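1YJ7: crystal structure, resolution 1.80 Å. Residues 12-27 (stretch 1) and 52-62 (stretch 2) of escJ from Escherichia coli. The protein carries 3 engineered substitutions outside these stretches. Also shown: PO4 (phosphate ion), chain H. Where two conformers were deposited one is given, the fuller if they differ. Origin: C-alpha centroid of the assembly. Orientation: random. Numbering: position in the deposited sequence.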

# COMPACT_ATOMS: atom_id res chain seq x y z
N LYS D 12 12.01 -17.94 -22.17
CA LYS D 12 10.58 -18.12 -22.38
C LYS D 12 9.84 -16.81 -22.18
O LYS D 12 9.01 -16.47 -23.01
CB LYS D 12 10.01 -19.19 -21.45
CG LYS D 12 8.51 -19.35 -21.51
CD LYS D 12 8.06 -20.40 -20.49
CE LYS D 12 6.63 -20.22 -20.06
NZ LYS D 12 6.29 -21.24 -18.99
N GLU D 13 10.14 -16.08 -21.12
CA GLU D 13 9.46 -14.80 -20.85
C GLU D 13 9.73 -13.81 -22.00
O GLU D 13 8.82 -13.17 -22.52
CB GLU D 13 9.76 -14.23 -19.47
CG GLU D 13 8.87 -13.03 -19.18
CD GLU D 13 8.23 -13.04 -17.81
OE1 GLU D 13 8.96 -13.25 -16.83
OE2 GLU D 13 7.01 -12.82 -17.73
N ALA D 14 10.99 -13.71 -22.39
CA ALA D 14 11.38 -12.83 -23.47
C ALA D 14 10.69 -13.23 -24.77
O ALA D 14 10.18 -12.36 -25.47
CB ALA D 14 12.90 -12.80 -23.63
N ASN D 15 10.67 -14.52 -25.10
CA ASN D 15 10.03 -14.95 -26.34
C ASN D 15 8.54 -14.64 -26.36
O ASN D 15 7.99 -14.23 -27.38
CB ASN D 15 10.20 -16.45 -26.58
CG ASN D 15 11.60 -16.81 -27.05
OD1 ASN D 15 12.35 -15.97 -27.56
ND2 ASN D 15 11.96 -18.08 -26.85
N GLN D 16 7.86 -14.90 -25.25
CA GLN D 16 6.43 -14.64 -25.19
C GLN D 16 6.12 -13.16 -25.34
O GLN D 16 5.22 -12.78 -26.10
CB GLN D 16 5.81 -15.24 -23.92
CG GLN D 16 5.87 -16.77 -23.96
CD GLN D 16 5.24 -17.42 -22.75
OE1 GLN D 16 5.23 -16.84 -21.67
NE2 GLN D 16 4.73 -18.64 -22.94
N MET D 17 6.88 -12.32 -24.66
CA MET D 17 6.67 -10.87 -24.74
C MET D 17 7.01 -10.36 -26.14
O MET D 17 6.28 -9.57 -26.71
CB MET D 17 7.47 -10.13 -23.67
CG MET D 17 6.93 -10.34 -22.29
SD MET D 17 7.77 -9.26 -21.04
CE MET D 17 8.53 -10.33 -20.34
N GLN D 18 8.11 -10.86 -26.69
CA GLN D 18 8.57 -10.43 -28.00
C GLN D 18 7.56 -10.83 -29.07
O GLN D 18 7.16 -10.00 -29.87
CB GLN D 18 9.95 -11.05 -28.29
CG GLN D 18 10.53 -10.70 -29.64
CD GLN D 18 11.83 -11.40 -29.94
OE1 GLN D 18 12.44 -11.20 -31.01
NE2 GLN D 18 12.25 -12.26 -29.05
N ALA D 19 7.14 -12.10 -29.08
CA ALA D 19 6.14 -12.55 -30.03
C ALA D 19 4.82 -11.76 -29.93
O ALA D 19 4.21 -11.41 -30.94
CB ALA D 19 5.87 -14.05 -29.87
N LEU D 20 4.39 -11.49 -28.70
CA LEU D 20 3.17 -10.74 -28.48
C LEU D 20 3.29 -9.35 -29.11
O LEU D 20 2.38 -8.89 -29.80
CB LEU D 20 2.87 -10.65 -26.98
CG LEU D 20 1.75 -9.71 -26.53
CD1 LEU D 20 0.40 -10.13 -27.14
CD2 LEU D 20 1.71 -9.73 -25.03
N LEU D 21 4.42 -8.69 -28.86
CA LEU D 21 4.63 -7.33 -29.37
C LEU D 21 4.74 -7.32 -30.89
O LEU D 21 4.11 -6.49 -31.56
CB LEU D 21 5.85 -6.68 -28.72
CG LEU D 21 5.65 -6.35 -27.23
CD1 LEU D 21 6.94 -5.89 -26.63
CD2 LEU D 21 4.57 -5.30 -27.03
N LEU D 22 5.50 -8.27 -31.44
CA LEU D 22 5.67 -8.36 -32.90
C LEU D 22 4.34 -8.62 -33.61
O LEU D 22 4.09 -8.06 -34.69
CB LEU D 22 6.68 -9.45 -33.26
CG LEU D 22 8.14 -9.14 -32.98
CD1 LEU D 22 8.98 -10.38 -33.23
CD2 LEU D 22 8.65 -7.96 -33.81
N SER D 23 3.46 -9.39 -32.98
CA SER D 23 2.18 -9.72 -33.57
C SER D 23 1.22 -8.51 -33.57
O SER D 23 0.23 -8.51 -34.29
CB SER D 23 1.54 -10.91 -32.87
OG SER D 23 1.04 -10.55 -31.60
N ASN D 24 1.55 -7.50 -32.77
CA ASN D 24 0.83 -6.23 -32.73
C ASN D 24 1.56 -5.13 -33.48
O ASN D 24 1.27 -3.94 -33.30
CB ASN D 24 0.61 -5.80 -31.27
CG ASN D 24 -0.50 -6.56 -30.62
OD1 ASN D 24 -1.66 -6.22 -30.78
ND2 ASN D 24 -0.16 -7.63 -29.90
N ASP D 25 2.53 -5.51 -34.30
CA ASP D 25 3.26 -4.56 -35.14
C ASP D 25 4.03 -3.51 -34.33
O ASP D 25 4.17 -2.36 -34.74
CB ASP D 25 2.27 -3.97 -36.15
CG ASP D 25 1.51 -5.06 -36.89
OD1 ASP D 25 2.19 -6.01 -37.37
OD2 ASP D 25 0.26 -5.12 -37.01
N VAL D 26 4.53 -3.93 -33.17
CA VAL D 26 5.45 -3.14 -32.38
C VAL D 26 6.86 -3.59 -32.71
O VAL D 26 7.16 -4.77 -32.62
CB VAL D 26 5.21 -3.32 -30.87
CG1 VAL D 26 6.31 -2.62 -30.04
CG2 VAL D 26 3.85 -2.82 -30.50
N ASN D 27 7.72 -2.64 -33.04
CA ASN D 27 9.13 -2.90 -33.36
C ASN D 27 9.90 -3.17 -32.06
O ASN D 27 10.26 -2.25 -31.32
CB ASN D 27 9.70 -1.71 -34.17
CG ASN D 27 11.23 -1.57 -34.09
OD1 ASN D 27 11.96 -2.54 -33.85
ND2 ASN D 27 11.71 -0.35 -34.32
P PO4 H . 0.37 -9.90 -3.38
O1 PO4 H . 0.96 -11.10 -4.10
O2 PO4 H . 0.08 -8.77 -4.35
O3 PO4 H . 1.39 -9.42 -2.37
O4 PO4 H . -0.89 -10.36 -2.67
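Stretch 2 52-62: TILNNNGFPKK

Stretch 2 packs on stretch 1 as an apolar contact between a helix end with its following loop and a helix with the loop that follows it, closed at the far end by a single hydrogen bond from backbone to carboxylate. The helix of residues 52-56, which begins earlier in the chain, runs at 124° to helix 12-23, nearer antiparallel than parallel, with the axes 10.3 Å apart at closest approach. As stretch 2 advances, its partners step back along helix 12-23: I53 lies nearest L21 by CA, L54 nearest M17, and P60 nearest E13.

I53 points toward stretch 1. I53 CG2 meets L20 CG at 3.7 Å and L21 CD2 at 4.0 Å, while I53 CD1 reaches N24 CB at 3.6 Å and V26 CG2 at 4.0 Å, beyond the helix. L54 leaves its backbone sideways, yet L54 CD2 comes within 3.9 Å of M17 CG and 4.2 Å of L21 CG.

N57 is the first residue to leave helical phi/psi, and N57 ND2 donates back to I53 O at 2.8 Å. N57 CB rests 3.7 Å from L20 CD2. G58 then turns the chain with positive phi (76°), a conformation that favours glycine, and F59 continues in an extended conformation. The F59 ring lies across helix 12-23, touching Q16, M17 and L20: F59 CD2 is 3.5 Å from M17 CG, F59 CZ 3.9 Å from Q16 CB, and F59 CD1 3.9 Å from L20 CD2.

A cis peptide bond precedes P60; P60 CB lies 4.2 Å from M17 CE. Beyond it, K61 N donates to E13 OE2 at 2.9 Å and 174°. E13 OE2 also sits at the edge of the F59 ring, 3.7 Å from F59 CD2, so one carboxylate oxygen meets both ring and backbone. The rule is that M17, L20 and L21 pack against I53, L54 and F59, with one well-covered carboxylate, E13, bonded to K61 N.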

# COMPACT_ATOMS: atom_id res chain seq x y z
N THR D 52 1.22 -0.88 -22.70
CA THR D 52 -0.22 -1.16 -22.62
C THR D 52 -0.48 -2.63 -22.97
O THR D 52 -1.18 -3.34 -22.24
CB THR D 52 -1.03 -0.24 -23.55
OG1 THR D 52 -0.85 1.13 -23.15
CG2 THR D 52 -2.55 -0.50 -23.43
N ILE D 53 0.11 -3.08 -24.07
CA ILE D 53 -0.05 -4.46 -24.52
C ILE D 53 0.50 -5.43 -23.48
O ILE D 53 -0.15 -6.41 -23.14
CB ILE D 53 0.65 -4.67 -25.91
CG1 ILE D 53 -0.12 -3.94 -27.00
CG2 ILE D 53 0.73 -6.19 -26.25
CD1 ILE D 53 0.68 -3.72 -28.28
N LEU D 54 1.69 -5.15 -22.95
CA LEU D 54 2.25 -6.05 -21.95
C LEU D 54 1.41 -6.05 -20.67
O LEU D 54 1.11 -7.10 -20.12
CB LEU D 54 3.68 -5.69 -21.62
CG LEU D 54 4.64 -5.86 -22.79
CD1 LEU D 54 6.02 -5.38 -22.37
CD2 LEU D 54 4.69 -7.30 -23.29
N ASN D 55 1.00 -4.87 -20.24
CA ASN D 55 0.15 -4.75 -19.04
C ASN D 55 -1.16 -5.52 -19.18
O ASN D 55 -1.53 -6.29 -18.28
CB ASN D 55 0.09 -3.31 -18.54
CG ASN D 55 1.36 -2.95 -17.72
OD1 ASN D 55 2.45 -2.75 -18.28
ND2 ASN D 55 1.24 -2.95 -16.39
N ASN D 56 -1.82 -5.36 -20.33
CA ASN D 56 -3.13 -5.96 -20.58
C ASN D 56 -3.03 -7.48 -20.64
O ASN D 56 -4.00 -8.18 -20.42
CB ASN D 56 -3.75 -5.42 -21.86
CG ASN D 56 -4.24 -3.98 -21.74
OD1 ASN D 56 -4.14 -3.36 -20.68
ND2 ASN D 56 -4.78 -3.45 -22.83
N ASN D 57 -1.84 -7.99 -20.93
CA ASN D 57 -1.61 -9.43 -21.05
C ASN D 57 -0.88 -10.04 -19.86
O ASN D 57 -0.50 -11.22 -19.90
CB ASN D 57 -0.87 -9.72 -22.36
CG ASN D 57 -1.77 -9.61 -23.55
OD1 ASN D 57 -2.49 -10.57 -23.87
ND2 ASN D 57 -1.82 -8.43 -24.17
N GLY D 58 -0.68 -9.24 -18.82
CA GLY D 58 -0.14 -9.69 -17.56
C GLY D 58 1.34 -9.95 -17.55
O GLY D 58 1.80 -10.78 -16.75
N PHE D 59 2.08 -9.25 -18.41
CA PHE D 59 3.54 -9.36 -18.48
C PHE D 59 4.25 -8.13 -17.89
O PHE D 59 3.79 -7.00 -18.09
CB PHE D 59 3.98 -9.46 -19.93
CG PHE D 59 3.72 -10.80 -20.55
CD1 PHE D 59 2.71 -10.94 -21.49
CD2 PHE D 59 4.50 -11.90 -20.24
CE1 PHE D 59 2.46 -12.16 -22.09
CE2 PHE D 59 4.25 -13.11 -20.84
CZ PHE D 59 3.25 -13.25 -21.77
N PRO D 60 5.38 -8.34 -17.20
CA PRO D 60 5.93 -9.66 -16.88
C PRO D 60 5.15 -10.39 -15.79
O PRO D 60 4.51 -9.76 -14.95
CB PRO D 60 7.35 -9.34 -16.39
CG PRO D 60 7.24 -8.01 -15.80
CD PRO D 60 6.23 -7.26 -16.66
N LYS D 61 5.20 -11.71 -15.81
CA LYS D 61 4.39 -12.52 -14.92
C LYS D 61 4.88 -12.38 -13.50
O LYS D 61 6.07 -12.40 -13.24
CB LYS D 61 4.41 -13.99 -15.34
CG LYS D 61 3.88 -14.25 -16.73
CD LYS D 61 2.38 -14.23 -16.78
CE LYS D 61 1.87 -14.51 -18.19
NZ LYS D 61 0.65 -13.72 -18.48
N LYS D 62 3.96 -12.18 -12.58
CA LYS D 62 4.37 -12.01 -11.20
C LYS D 62 4.63 -13.35 -10.56
O LYS D 62 4.13 -14.38 -11.00
CB LYS D 62 3.40 -11.10 -10.42
CG LYS D 62 2.03 -11.61 -10.15
CD LYS D 62 1.22 -10.54 -9.41
CE LYS D 62 1.60 -10.43 -7.94
NZ LYS D 62 0.71 -9.50 -7.18